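PDB 2I7G: monooxygenase from Agrobacterium tumefaciens, which probably catalyses the flavin-dependent oxygenation of an organic substrate with molecular oxygen, as other luciferase-like monooxygenases do. Local coordinates for residues R111-F116 against L162-Q167; I129-G134 against V152-K157; K157-L162 against V170-T175; L215-A220 against D234-A239; N305-E310 against D328-Q333. One frame throughout, in Å; residues are numbered along the deposited sequence.

Contact 1. Residues R111-F116 against L162-Q167; sequences RVFQQF and LALREQ
Phe113 meets Leu164 and Arg165 where helix 109-122 passes the last turn of helix 150-166. With CG anti to its backbone N (chi1 -176°), the phenyl ring slides past Leu164 in the opposite direction. Leu164 CB sits over one face as a CH-pi contact, 4.2 Å from the centroid of the Phe113 ring and displaced toward the rim. The leucine's branch reaches back to the root of the aromatic side chain, where Leu164 CD1 is 3.8 Å from Phe113 CB. Both helices belong to the outer layer of the TIM barrel, so this is buried helix-helix packing outside the sheet. The far end of the ring runs up against backbone: Phe113 CE1 approaches Arg165 CA obliquely at 3.5 Å, and Phe113 CZ comes 3.8 Å from Leu164 O, the carbonyl oxygen that accepts a hydrogen bond from Arg188 NH2. Arg165 touches the ring with CB alone among its side-chain atoms. Its chi1 of 81° places CG between N and the carbonyl carbon, and the extended chain then carries the guanidinium away to Leu194 O, with Leu162 CD2 against one of its faces. Arg111 makes a salt bridge to Glu70 of the second subunit.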
# COMPACT_ATOMS: atom_id res chain seq x y z
N ARG B 111 6.92 8.18 -3.21
CA ARG B 111 6.20 7.02 -2.65
C ARG B 111 4.71 7.07 -2.95
O ARG B 111 4.13 6.04 -3.30
CB ARG B 111 6.39 6.88 -1.13
CG ARG B 111 7.84 6.79 -0.70
CD ARG B 111 8.45 5.43 -1.13
NE ARG B 111 9.77 5.28 -0.47
CZ ARG B 111 10.55 4.23 -0.60
NH1 ARG B 111 10.17 3.20 -1.35
NH2 ARG B 111 11.72 4.19 0.03
N VAL B 112 4.10 8.24 -2.77
CA VAL B 112 2.67 8.39 -3.02
C VAL B 112 2.41 8.02 -4.49
O VAL B 112 1.51 7.22 -4.77
CB VAL B 112 2.22 9.83 -2.70
CG1 VAL B 112 0.78 10.05 -3.24
CG2 VAL B 112 2.32 10.03 -1.13
N PHE B 113 3.20 8.55 -5.40
CA PHE B 113 2.99 8.24 -6.81
C PHE B 113 3.13 6.75 -7.07
O PHE B 113 2.33 6.17 -7.79
CB PHE B 113 3.95 9.02 -7.70
CG PHE B 113 3.71 8.80 -9.18
CD1 PHE B 113 2.62 9.37 -9.84
CD2 PHE B 113 4.55 7.97 -9.90
CE1 PHE B 113 2.39 9.14 -11.21
CE2 PHE B 113 4.35 7.77 -11.28
CZ PHE B 113 3.26 8.34 -11.92
N GLN B 114 4.15 6.12 -6.50
CA GLN B 114 4.39 4.68 -6.71
C GLN B 114 3.25 3.85 -6.14
O GLN B 114 2.78 2.88 -6.78
CB GLN B 114 5.72 4.25 -6.07
CG GLN B 114 6.94 4.84 -6.82
CD GLN B 114 8.23 4.41 -6.19
OE1 GLN B 114 8.38 4.42 -4.98
NE2 GLN B 114 9.18 4.06 -7.04
N GLN B 115 2.78 4.21 -4.96
CA GLN B 115 1.68 3.48 -4.34
C GLN B 115 0.38 3.58 -5.15
O GLN B 115 -0.25 2.56 -5.48
CB GLN B 115 1.48 3.96 -2.89
CG GLN B 115 2.65 3.56 -1.93
CD GLN B 115 2.71 4.53 -0.73
OE1 GLN B 115 1.76 5.28 -0.48
NE2 GLN B 115 3.84 4.54 -0.03
N PHE B 116 0.02 4.80 -5.56
CA PHE B 116 -1.22 4.97 -6.33
C PHE B 116 -1.08 4.46 -7.78
O PHE B 116 -2.08 4.01 -8.35
CB PHE B 116 -1.72 6.41 -6.28
CG PHE B 116 -2.38 6.74 -4.97
CD1 PHE B 116 -3.76 6.61 -4.83
CD2 PHE B 116 -1.61 7.14 -3.87
CE1 PHE B 116 -4.38 6.90 -3.56
CE2 PHE B 116 -2.21 7.47 -2.62
CZ PHE B 116 -3.60 7.32 -2.47
N LEU B 162 3.12 16.29 -9.61
CA LEU B 162 2.68 16.56 -10.99
C LEU B 162 3.80 16.29 -12.02
O LEU B 162 3.53 15.80 -13.11
CB LEU B 162 2.19 18.01 -11.12
CG LEU B 162 0.93 18.32 -10.29
CD1 LEU B 162 0.61 19.83 -10.25
CD2 LEU B 162 -0.30 17.52 -10.76
N ALA B 163 5.04 16.59 -11.64
CA ALA B 163 6.20 16.29 -12.50
C ALA B 163 6.31 14.77 -12.73
O ALA B 163 6.53 14.34 -13.87
CB ALA B 163 7.46 16.80 -11.84
N LEU B 164 6.09 14.01 -11.66
CA LEU B 164 6.20 12.54 -11.72
C LEU B 164 5.16 11.96 -12.64
O LEU B 164 5.44 11.05 -13.40
CB LEU B 164 6.02 11.95 -10.32
CG LEU B 164 7.11 12.24 -9.28
CD1 LEU B 164 6.66 11.69 -7.94
CD2 LEU B 164 8.48 11.66 -9.74
N ARG B 165 3.94 12.49 -12.60
CA ARG B 165 2.90 11.87 -13.41
C ARG B 165 3.05 12.25 -14.89
O ARG B 165 2.47 11.59 -15.75
CB ARG B 165 1.50 12.22 -12.87
CG ARG B 165 1.04 13.53 -13.29
CD ARG B 165 -0.47 13.64 -13.14
NE ARG B 165 -0.89 14.99 -13.46
CZ ARG B 165 -2.13 15.44 -13.33
NH1 ARG B 165 -3.10 14.63 -12.89
NH2 ARG B 165 -2.39 16.71 -13.64
N GLU B 166 3.82 13.30 -15.19
CA GLU B 166 3.91 13.82 -16.56
C GLU B 166 4.94 13.08 -17.43
O GLU B 166 4.88 13.15 -18.66
CB GLU B 166 4.19 15.33 -16.55
CG GLU B 166 3.92 16.06 -17.86
CD GLU B 166 2.45 16.17 -18.22
OE1 GLU B 166 1.58 16.20 -17.31
OE2 GLU B 166 2.16 16.25 -19.43
N GLN B 167 5.89 12.40 -16.81
CA GLN B 167 6.84 11.59 -17.60
C GLN B 167 7.60 10.64 -16.73
O GLN B 167 7.68 10.83 -15.54
CB GLN B 167 7.82 12.47 -18.32
CG GLN B 167 8.67 13.31 -17.41
CD GLN B 167 9.53 14.28 -18.21
OE1 GLN B 167 10.20 13.89 -19.17
NE2 GLN B 167 9.51 15.54 -17.80

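Contact 2. Residues I129-G134 against V152-K157; sequences IMAGRG and VLFAEK
The ring of Phe154 is the flat group here, and it meets Ala131 and Gly132 through CE1 and CZ. Both partners come in obliquely: Ala131 CB is 4.0 Å from Phe154 CE1, and Gly132 N lies 4.1 Å from that same carbon. One atom further round, Phe154 CZ is 4.1 Å from Ala131 O, so the end of the phenyl group rests on the peptide between the two small residues as well as on the methyl. The approach is apolar and fairly loose, with little surface buried. A chi1 of -170° sends the Phe154 ring straight out from helix 150-166 to reach them. The alanine methyl points at it, whereas Gly132 offers only backbone. The preceding residue of the strand, Met130 (selenomethionine), packs on Thr98 and Ala100.

In the TIM barrel this is a helix of the outer layer resting on the C-terminal end of strand 127-131, the end at which such barrels generally carry their active sites. A sulfate, probably from the crystallisation liquor, lies near Gly132. Ala131 is hydrogen-bonded through its backbone to Trp197 and Ala199 of the parallel strand 196-200. One turn along the helix from Phe154, the buried ammonium of Lys157 is gripped by Ser105 O and Asp107 O, tying helix 150-166 to the loop between strand 96-99 and helix 109-122; Tyr145 OH is a third partner of the same nitrogen.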
# COMPACT_ATOMS: atom_id res chain seq x y z
N ILE B 129 -5.71 10.40 -6.77
CA ILE B 129 -5.17 10.98 -5.54
C ILE B 129 -5.94 12.27 -5.27
O ILE B 129 -6.10 13.09 -6.18
CB ILE B 129 -3.66 11.34 -5.70
CG1 ILE B 129 -2.83 10.07 -5.96
CG2 ILE B 129 -3.19 12.12 -4.43
CD1 ILE B 129 -1.37 10.37 -6.50
N MSE B 130 -6.44 12.44 -4.03
CA MSE B 130 -6.97 13.75 -3.63
C MSE B 130 -6.08 14.28 -2.53
O MSE B 130 -6.02 13.70 -1.42
CB MSE B 130 -8.44 13.65 -3.18
CG MSE B 130 -8.98 14.99 -2.76
SE MSE B 130 -10.71 14.78 -1.80
CE MSE B 130 -11.56 13.36 -2.84
N ALA B 131 -5.31 15.31 -2.86
CA ALA B 131 -4.31 15.83 -1.92
C ALA B 131 -4.91 17.01 -1.14
O ALA B 131 -5.58 17.89 -1.72
CB ALA B 131 -3.11 16.28 -2.67
N GLY B 132 -4.66 17.04 0.15
CA GLY B 132 -5.11 18.17 0.94
C GLY B 132 -4.49 18.24 2.31
O GLY B 132 -3.66 17.42 2.70
N ARG B 133 -4.94 19.25 3.05
CA ARG B 133 -4.43 19.54 4.38
C ARG B 133 -4.81 18.46 5.40
O ARG B 133 -4.01 18.08 6.25
CB ARG B 133 -4.93 20.94 4.79
CG ARG B 133 -4.54 21.41 6.15
CD ARG B 133 -5.11 22.84 6.36
NE ARG B 133 -4.02 23.65 6.87
CZ ARG B 133 -3.37 24.56 6.17
NH1 ARG B 133 -2.36 25.17 6.74
NH2 ARG B 133 -3.73 24.88 4.92
N GLY B 134 -6.03 17.92 5.27
CA GLY B 134 -6.59 16.95 6.23
C GLY B 134 -6.23 17.37 7.65
O GLY B 134 -6.34 18.56 8.02
N VAL B 152 4.78 25.76 1.90
CA VAL B 152 5.92 25.43 1.01
C VAL B 152 5.99 23.91 0.83
O VAL B 152 6.26 23.44 -0.28
CB VAL B 152 7.27 26.00 1.50
CG1 VAL B 152 8.39 25.60 0.54
CG2 VAL B 152 7.19 27.51 1.57
N LEU B 153 5.73 23.15 1.89
CA LEU B 153 5.71 21.67 1.77
C LEU B 153 4.66 21.24 0.75
O LEU B 153 4.91 20.38 -0.10
CB LEU B 153 5.43 20.98 3.09
CG LEU B 153 6.56 20.99 4.12
CD1 LEU B 153 5.97 20.69 5.48
CD2 LEU B 153 7.64 19.96 3.74
N PHE B 154 3.48 21.83 0.83
CA PHE B 154 2.40 21.44 -0.07
C PHE B 154 2.71 21.87 -1.48
O PHE B 154 2.57 21.06 -2.40
CB PHE B 154 1.06 22.00 0.38
CG PHE B 154 -0.10 21.42 -0.37
CD1 PHE B 154 -0.53 20.09 -0.15
CD2 PHE B 154 -0.75 22.18 -1.33
CE1 PHE B 154 -1.64 19.55 -0.85
CE2 PHE B 154 -1.87 21.64 -2.04
CZ PHE B 154 -2.31 20.35 -1.80
N ALA B 155 3.18 23.10 -1.65
CA ALA B 155 3.49 23.62 -2.98
C ALA B 155 4.56 22.78 -3.68
O ALA B 155 4.38 22.37 -4.83
CB ALA B 155 3.94 25.05 -2.88
N GLU B 156 5.65 22.51 -2.98
CA GLU B 156 6.78 21.80 -3.60
C GLU B 156 6.39 20.35 -3.88
O GLU B 156 6.67 19.80 -4.93
CB GLU B 156 8.02 21.83 -2.71
CG GLU B 156 8.68 23.21 -2.68
CD GLU B 156 10.08 23.19 -2.10
OE1 GLU B 156 10.58 22.08 -1.80
OE2 GLU B 156 10.67 24.29 -1.93
N LYS B 157 5.71 19.73 -2.92
CA LYS B 157 5.41 18.30 -3.07
C LYS B 157 4.33 18.05 -4.12
O LYS B 157 4.37 17.06 -4.86
CB LYS B 157 5.07 17.66 -1.73
CG LYS B 157 6.32 17.52 -0.87
CD LYS B 157 5.98 17.03 0.57
CE LYS B 157 7.25 16.67 1.31
NZ LYS B 157 6.97 16.03 2.63

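Contact 3. Residues K157-L162 against V170-T175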
# COMPACT_ATOMS: atom_id res chain seq x y z
N LYS B 157 5.71 19.73 -2.92
CA LYS B 157 5.41 18.30 -3.07
C LYS B 157 4.33 18.05 -4.12
O LYS B 157 4.37 17.06 -4.86
CB LYS B 157 5.07 17.66 -1.73
CG LYS B 157 6.32 17.52 -0.87
CD LYS B 157 5.98 17.03 0.57
CE LYS B 157 7.25 16.67 1.31
NZ LYS B 157 6.97 16.03 2.63
N LEU B 158 3.40 18.98 -4.22
CA LEU B 158 2.40 18.93 -5.28
C LEU B 158 3.15 19.13 -6.59
O LEU B 158 2.86 18.39 -7.55
CB LEU B 158 1.31 20.00 -5.08
CG LEU B 158 0.25 20.07 -6.18
CD1 LEU B 158 -0.44 18.71 -6.39
CD2 LEU B 158 -0.80 21.10 -5.83
N ASP B 159 4.08 20.14 -6.66
CA ASP B 159 4.85 20.36 -7.89
C ASP B 159 5.61 19.07 -8.28
O ASP B 159 5.55 18.60 -9.43
CB ASP B 159 5.85 21.50 -7.70
CG ASP B 159 6.56 21.86 -8.98
OD1 ASP B 159 5.90 22.37 -9.91
OD2 ASP B 159 7.80 21.69 -9.03
N LEU B 160 6.29 18.44 -7.30
CA LEU B 160 6.91 17.11 -7.61
C LEU B 160 5.92 16.03 -8.10
O LEU B 160 6.13 15.37 -9.13
CB LEU B 160 7.76 16.65 -6.46
CG LEU B 160 8.41 15.27 -6.61
CD1 LEU B 160 9.24 15.20 -7.90
CD2 LEU B 160 9.25 15.09 -5.34
N LEU B 161 4.82 15.83 -7.37
CA LEU B 161 3.82 14.84 -7.78
C LEU B 161 3.37 15.04 -9.23
O LEU B 161 3.24 14.09 -9.99
CB LEU B 161 2.61 14.89 -6.85
CG LEU B 161 1.51 13.85 -7.07
CD1 LEU B 161 2.03 12.42 -7.03
CD2 LEU B 161 0.40 14.07 -6.04
N LEU B 162 3.12 16.29 -9.61
CA LEU B 162 2.68 16.56 -10.99
C LEU B 162 3.80 16.29 -12.02
O LEU B 162 3.53 15.80 -13.11
CB LEU B 162 2.19 18.01 -11.12
CG LEU B 162 0.93 18.32 -10.29
CD1 LEU B 162 0.61 19.83 -10.25
CD2 LEU B 162 -0.30 17.52 -10.76
N VAL B 170 12.45 12.03 -14.35
CA VAL B 170 12.36 13.43 -13.91
C VAL B 170 13.64 14.00 -13.32
O VAL B 170 14.46 13.27 -12.75
CB VAL B 170 11.21 13.67 -12.89
CG1 VAL B 170 9.85 13.32 -13.50
CG2 VAL B 170 11.46 12.87 -11.62
N THR B 171 13.79 15.31 -13.48
CA THR B 171 14.79 16.11 -12.80
C THR B 171 14.01 17.19 -12.06
O THR B 171 13.26 17.95 -12.68
CB THR B 171 15.82 16.71 -13.79
OG1 THR B 171 16.62 15.64 -14.33
CG2 THR B 171 16.73 17.74 -13.10
N TRP B 172 14.16 17.24 -10.75
CA TRP B 172 13.36 18.11 -9.90
C TRP B 172 14.24 18.51 -8.73
O TRP B 172 15.02 17.71 -8.25
CB TRP B 172 12.08 17.41 -9.40
CG TRP B 172 11.21 18.31 -8.54
CD1 TRP B 172 10.15 19.08 -8.96
CD2 TRP B 172 11.36 18.57 -7.12
NE1 TRP B 172 9.63 19.77 -7.89
CE2 TRP B 172 10.35 19.49 -6.76
CE3 TRP B 172 12.24 18.10 -6.13
CZ2 TRP B 172 10.19 19.97 -5.44
CZ3 TRP B 172 12.09 18.57 -4.82
CH2 TRP B 172 11.07 19.51 -4.48
N SER B 173 14.13 19.76 -8.30
CA SER B 173 14.77 20.19 -7.05
C SER B 173 13.92 21.26 -6.35
O SER B 173 13.08 21.90 -6.97
CB SER B 173 16.21 20.68 -7.31
OG SER B 173 16.19 21.85 -8.10
N GLY B 174 14.11 21.39 -5.04
CA GLY B 174 13.34 22.35 -4.24
C GLY B 174 14.08 22.63 -2.95
O GLY B 174 15.32 22.47 -2.88
N THR B 175 13.35 23.04 -1.93
CA THR B 175 13.96 23.40 -0.65
C THR B 175 13.56 22.46 0.49
O THR B 175 14.23 22.42 1.53
CB THR B 175 13.61 24.86 -0.24
OG1 THR B 175 12.23 24.94 0.13
CG2 THR B 175 13.86 25.84 -1.39
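Leu160 and Trp172 bring the two backbones closest, with their CA atoms 6.9 Å apart, as the strand runs back roughly antiparallel to the helix it follows. The helix, 150-166, belongs to the outer layer of the TIM barrel; the strand, 169-172, is the middle one of a small three-stranded antiparallel sheet outside the barrel, and Trp172 pins that sheet to the helix. At chi1 -179° the indole lies on the carbonyl-carbon side and reaches across to the helix, and Leu160 crosses it at about a right angle. Leu160 CB stands over one face, 3.9 Å from the centroid of the Trp172 five-membered ring, a CH-pi contact. Leu160 CD1 lies 3.7 Å from Trp172 CG. At the edge of the ring, the indole N-H is taken up by the neighbouring helix residue: Trp172 NE1 donates to Asp159 OD2 at 2.9 Å. The bond is somewhat bent, with an N-H...O angle of 147°. It lies close to the indole plane but uses the anti side of the carboxylate, whose plane is turned 44° from the ring. On the face opposite Leu160, the strand's own continuation folds over the indole, Gly174 N standing 3.4 Å above the Trp172 ring plane.

Contact 4. Residues L215-A220 against D234-A239; sequences LPVALA and DLYHEA
Tyr236 and Val217 face each other from opposite directions, the tyrosine extending from helix 230-242 and the valine from strand 217-220. They link the first two elements of the beta-alpha-beta unit formed by strand 217-220, helix 230-242 and strand 252-260, one of the repeating crossovers of the TIM barrel. A chi1 of 175° turns the phenol away from its own main-chain nitrogen, which lets the whole ring lie alongside the start of the strand. One Val217 methyl covers a face almost squarely: CG2 is 3.5 Å from the centroid of the Tyr236 ring and only 8° off its normal, a CH-pi contact. The other methyl packs farther from the ring centre, with Val217 CG1 only 3.3 Å from Tyr236 CE1, so the fit here is tight. Both valine methyls therefore press on the ring, while Val207 of helix 204-212 and Thr252 of strand 252-260 also touch the tyrosine. Within the helix, Tyr236 CD2 lies over a face of the His237 imidazole.

Beyond the ring, the buried hydroxyl reaches the loop that leads into the strand. It gives its proton to a main-chain carbonyl and also takes a weak hydrogen bond from Arg251 N. That donated bond is short, Tyr236 OH to Leu215 O at 2.7 Å, and the phenol oxygen sits above the carbonyl plane, 43° out of it.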
# COMPACT_ATOMS: atom_id res chain seq x y z
N LEU B 215 -6.15 22.45 -11.80
CA LEU B 215 -6.41 21.13 -11.20
C LEU B 215 -7.87 21.05 -10.70
O LEU B 215 -8.42 22.07 -10.30
CB LEU B 215 -5.49 20.92 -10.01
CG LEU B 215 -4.00 20.84 -10.44
CD1 LEU B 215 -3.16 20.88 -9.20
CD2 LEU B 215 -3.79 19.54 -11.16
N PRO B 216 -8.50 19.87 -10.79
CA PRO B 216 -9.86 19.70 -10.23
C PRO B 216 -9.82 19.94 -8.71
O PRO B 216 -8.79 19.70 -8.07
CB PRO B 216 -10.20 18.21 -10.48
CG PRO B 216 -9.11 17.66 -11.35
CD PRO B 216 -7.98 18.63 -11.41
N VAL B 217 -10.92 20.45 -8.18
CA VAL B 217 -10.99 20.81 -6.77
C VAL B 217 -12.17 20.13 -6.10
O VAL B 217 -13.26 19.96 -6.70
CB VAL B 217 -11.06 22.34 -6.53
CG1 VAL B 217 -9.74 22.99 -6.94
CG2 VAL B 217 -12.24 23.00 -7.29
N ALA B 218 -11.97 19.72 -4.85
CA ALA B 218 -13.06 19.11 -4.05
C ALA B 218 -13.24 19.98 -2.81
O ALA B 218 -12.33 20.07 -1.99
CB ALA B 218 -12.69 17.67 -3.66
N LEU B 219 -14.41 20.59 -2.69
CA LEU B 219 -14.72 21.48 -1.59
C LEU B 219 -15.46 20.77 -0.44
O LEU B 219 -16.55 20.20 -0.64
CB LEU B 219 -15.63 22.58 -2.13
CG LEU B 219 -16.02 23.67 -1.15
CD1 LEU B 219 -14.79 24.39 -0.49
CD2 LEU B 219 -16.86 24.66 -1.97
N ALA B 220 -14.91 20.83 0.76
CA ALA B 220 -15.62 20.33 1.96
C ALA B 220 -16.71 21.34 2.40
O ALA B 220 -16.42 22.52 2.62
CB ALA B 220 -14.63 20.05 3.09
N ASP B 234 -16.74 30.34 -7.91
CA ASP B 234 -16.47 31.57 -8.70
C ASP B 234 -14.99 31.88 -8.74
O ASP B 234 -14.42 32.16 -9.79
CB ASP B 234 -17.18 32.83 -8.12
CG ASP B 234 -18.68 32.84 -8.34
OD1 ASP B 234 -19.19 31.92 -9.02
OD2 ASP B 234 -19.36 33.81 -7.84
N LEU B 235 -14.39 31.88 -7.56
CA LEU B 235 -13.00 32.23 -7.42
C LEU B 235 -12.08 31.22 -8.11
O LEU B 235 -11.10 31.61 -8.74
CB LEU B 235 -12.68 32.31 -5.94
CG LEU B 235 -11.32 32.76 -5.47
CD1 LEU B 235 -11.05 34.21 -5.91
CD2 LEU B 235 -11.37 32.65 -3.96
N TYR B 236 -12.40 29.93 -7.97
CA TYR B 236 -11.72 28.86 -8.72
C TYR B 236 -11.72 29.14 -10.24
O TYR B 236 -10.68 29.13 -10.89
CB TYR B 236 -12.47 27.56 -8.42
CG TYR B 236 -12.01 26.36 -9.18
CD1 TYR B 236 -10.72 25.87 -9.02
CD2 TYR B 236 -12.88 25.72 -10.07
CE1 TYR B 236 -10.27 24.72 -9.73
CE2 TYR B 236 -12.46 24.59 -10.79
CZ TYR B 236 -11.16 24.09 -10.60
OH TYR B 236 -10.75 22.97 -11.28
N HIS B 237 -12.91 29.36 -10.80
CA HIS B 237 -13.04 29.59 -12.24
C HIS B 237 -12.38 30.89 -12.67
O HIS B 237 -11.80 30.96 -13.76
CB HIS B 237 -14.51 29.54 -12.67
CG HIS B 237 -15.15 28.20 -12.48
ND1 HIS B 237 -14.72 27.07 -13.14
CD2 HIS B 237 -16.21 27.81 -11.72
CE1 HIS B 237 -15.45 26.03 -12.77
NE2 HIS B 237 -16.36 26.45 -11.91
N GLU B 238 -12.47 31.92 -11.83
CA GLU B 238 -11.86 33.24 -12.17
C GLU B 238 -10.34 33.14 -12.13
O GLU B 238 -9.66 33.66 -13.02
CB GLU B 238 -12.39 34.33 -11.23
CG GLU B 238 -11.80 35.73 -11.40
CD GLU B 238 -12.22 36.44 -12.69
OE1 GLU B 238 -13.03 35.89 -13.49
OE2 GLU B 238 -11.74 37.57 -12.89
N ALA B 239 -9.79 32.44 -11.14
CA ALA B 239 -8.36 32.18 -11.10
C ALA B 239 -7.93 31.41 -12.33
O ALA B 239 -6.88 31.71 -12.92
CB ALA B 239 -7.98 31.45 -9.85

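Contact 5. Residues N305-E310 against D328-Q333; sequences NLFLGE and DRFLLQ
Phe307 has its backbone polar atoms held by hydrogen bonds to His257 and Phe259 of strand 252-260, and its carbonyl oxygen is approached by a methyl across the contact: Leu332 CD1 is 4.1 Å from Phe307 O. The same leucine methyl lies 4.2 Å from Phe307 CB. Beyond these, the meeting is aromatic. Phe330 extends its ring from the strand until CE1 stands over one face of the Phe307 ring, near the rim. Seen from Phe330, the approach is oblique. The centroids of the Phe307 and Phe330 rings are 5.1 Å apart and their planes turned by 54°. The closest atoms, Phe307 CD1 and Phe330 CZ, come to 3.6 Å. Strands 307-309 and 329-333 follow each other through helix 311-325, and both pair in parallel with strand 252-260; strand 329-333 also pairs with strand 23-28 and so closes the TIM barrel. Val256 touches both phenyl rings, and Lys317 of the connecting helix makes a cation-pi contact with Phe307. Asn305 O lies in the plane of the Phe307 ring, at its edge. Next to Phe330, Arg329 points to the opposite side of its strand, where salt bridges to Glu23 and Glu128 hold its guanidinium.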
# COMPACT_ATOMS: atom_id res chain seq x y z
N ASN B 305 -26.08 21.97 5.48
CA ASN B 305 -24.93 21.27 4.92
C ASN B 305 -24.98 19.72 5.05
O ASN B 305 -24.17 19.01 4.42
CB ASN B 305 -23.66 21.80 5.57
CG ASN B 305 -23.67 21.60 7.05
OD1 ASN B 305 -23.36 20.54 7.51
ND2 ASN B 305 -24.13 22.61 7.81
N LEU B 306 -25.93 19.19 5.83
CA LEU B 306 -26.03 17.72 5.99
C LEU B 306 -27.02 17.14 4.98
O LEU B 306 -28.20 17.57 4.94
CB LEU B 306 -26.49 17.36 7.41
CG LEU B 306 -25.49 17.72 8.54
CD1 LEU B 306 -26.07 17.24 9.90
CD2 LEU B 306 -24.13 17.04 8.26
N PHE B 307 -26.54 16.21 4.15
CA PHE B 307 -27.34 15.60 3.07
C PHE B 307 -27.93 14.31 3.66
O PHE B 307 -27.31 13.23 3.64
CB PHE B 307 -26.45 15.36 1.84
CG PHE B 307 -26.24 16.61 1.04
CD1 PHE B 307 -26.75 16.74 -0.24
CD2 PHE B 307 -25.50 17.66 1.61
CE1 PHE B 307 -26.55 17.91 -0.94
CE2 PHE B 307 -25.30 18.86 0.91
CZ PHE B 307 -25.83 18.98 -0.36
N LEU B 308 -29.13 14.46 4.23
CA LEU B 308 -29.64 13.39 5.12
C LEU B 308 -31.15 13.18 4.98
O LEU B 308 -31.94 14.14 5.04
CB LEU B 308 -29.32 13.75 6.55
CG LEU B 308 -29.63 12.69 7.60
CD1 LEU B 308 -28.60 12.73 8.68
CD2 LEU B 308 -31.06 12.90 8.19
N GLY B 309 -31.56 11.91 4.87
CA GLY B 309 -32.99 11.61 4.82
C GLY B 309 -33.30 10.37 4.01
O GLY B 309 -32.40 9.57 3.69
N GLU B 310 -34.59 10.21 3.70
CA GLU B 310 -35.00 9.13 2.78
C GLU B 310 -34.41 9.40 1.37
O GLU B 310 -33.93 10.52 1.10
CB GLU B 310 -36.53 9.00 2.70
CG GLU B 310 -37.19 10.22 2.07
CD GLU B 310 -38.71 9.99 1.81
OE1 GLU B 310 -39.28 9.09 2.47
OE2 GLU B 310 -39.29 10.73 0.97
N ASP B 328 -19.30 18.64 -10.82
CA ASP B 328 -19.15 17.38 -11.60
C ASP B 328 -19.24 16.11 -10.76
O ASP B 328 -19.48 15.01 -11.28
CB ASP B 328 -17.78 17.38 -12.25
CG ASP B 328 -17.62 18.56 -13.18
OD1 ASP B 328 -18.31 18.61 -14.22
OD2 ASP B 328 -16.86 19.48 -12.81
N ARG B 329 -19.00 16.26 -9.47
CA ARG B 329 -18.87 15.13 -8.61
C ARG B 329 -19.48 15.48 -7.23
O ARG B 329 -19.41 16.64 -6.81
CB ARG B 329 -17.38 14.71 -8.53
CG ARG B 329 -17.10 13.60 -7.50
CD ARG B 329 -15.59 13.24 -7.49
NE ARG B 329 -15.18 12.50 -8.67
CZ ARG B 329 -13.96 11.94 -8.83
NH1 ARG B 329 -13.03 12.04 -7.89
NH2 ARG B 329 -13.69 11.25 -9.92
N PHE B 330 -20.07 14.48 -6.58
CA PHE B 330 -20.70 14.61 -5.26
C PHE B 330 -20.21 13.44 -4.43
O PHE B 330 -20.45 12.29 -4.81
CB PHE B 330 -22.24 14.59 -5.37
CG PHE B 330 -22.95 14.55 -4.06
CD1 PHE B 330 -23.23 15.74 -3.37
CD2 PHE B 330 -23.34 13.32 -3.48
CE1 PHE B 330 -23.86 15.74 -2.13
CE2 PHE B 330 -24.04 13.30 -2.25
CZ PHE B 330 -24.28 14.51 -1.56
N LEU B 331 -19.55 13.70 -3.29
CA LEU B 331 -19.04 12.66 -2.42
C LEU B 331 -19.67 12.76 -1.02
O LEU B 331 -19.63 13.81 -0.39
CB LEU B 331 -17.51 12.76 -2.27
CG LEU B 331 -16.61 12.47 -3.47
CD1 LEU B 331 -15.14 12.34 -2.91
CD2 LEU B 331 -17.06 11.19 -4.24
N LEU B 332 -20.21 11.64 -0.55
CA LEU B 332 -20.98 11.63 0.69
C LEU B 332 -20.22 10.82 1.74
O LEU B 332 -19.85 9.65 1.45
CB LEU B 332 -22.33 10.97 0.38
CG LEU B 332 -23.28 10.87 1.56
CD1 LEU B 332 -23.63 12.26 2.16
CD2 LEU B 332 -24.60 10.01 1.19
N GLN B 333 -20.05 11.36 2.95
CA GLN B 333 -19.44 10.62 4.07
C GLN B 333 -20.55 10.27 5.07
O GLN B 333 -21.08 11.17 5.74
CB GLN B 333 -18.31 11.43 4.72
CG GLN B 333 -17.72 10.72 5.94
CD GLN B 333 -16.51 11.44 6.54
OE1 GLN B 333 -15.55 11.78 5.83
NE2 GLN B 333 -16.51 11.60 7.81

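Overall arrangement
Contacts 1, 2 and 3 all use helix 150-166: contact 2 takes its N-terminal part, contact 3 the middle and contact 1 the end, with centres about 10 to 13 Å apart. Leu215 of contact 4 packs on Leu162 of that helix, the two CD1 atoms 4.0 Å apart. Contacts 2, 4 and 5 all reach the barrel sheet. Although contacts 2 and 5 have centres about 25 Å apart on opposite sides of the chain's centre, Met130 CE touches Leu331 CD1 at 3.7 Å. A sulfate, probably from the crystallisation liquor, lies near Gly132 of contact 2; such barrels generally carry the active site at the C-terminal ends of the strands, so it may mark a pocket.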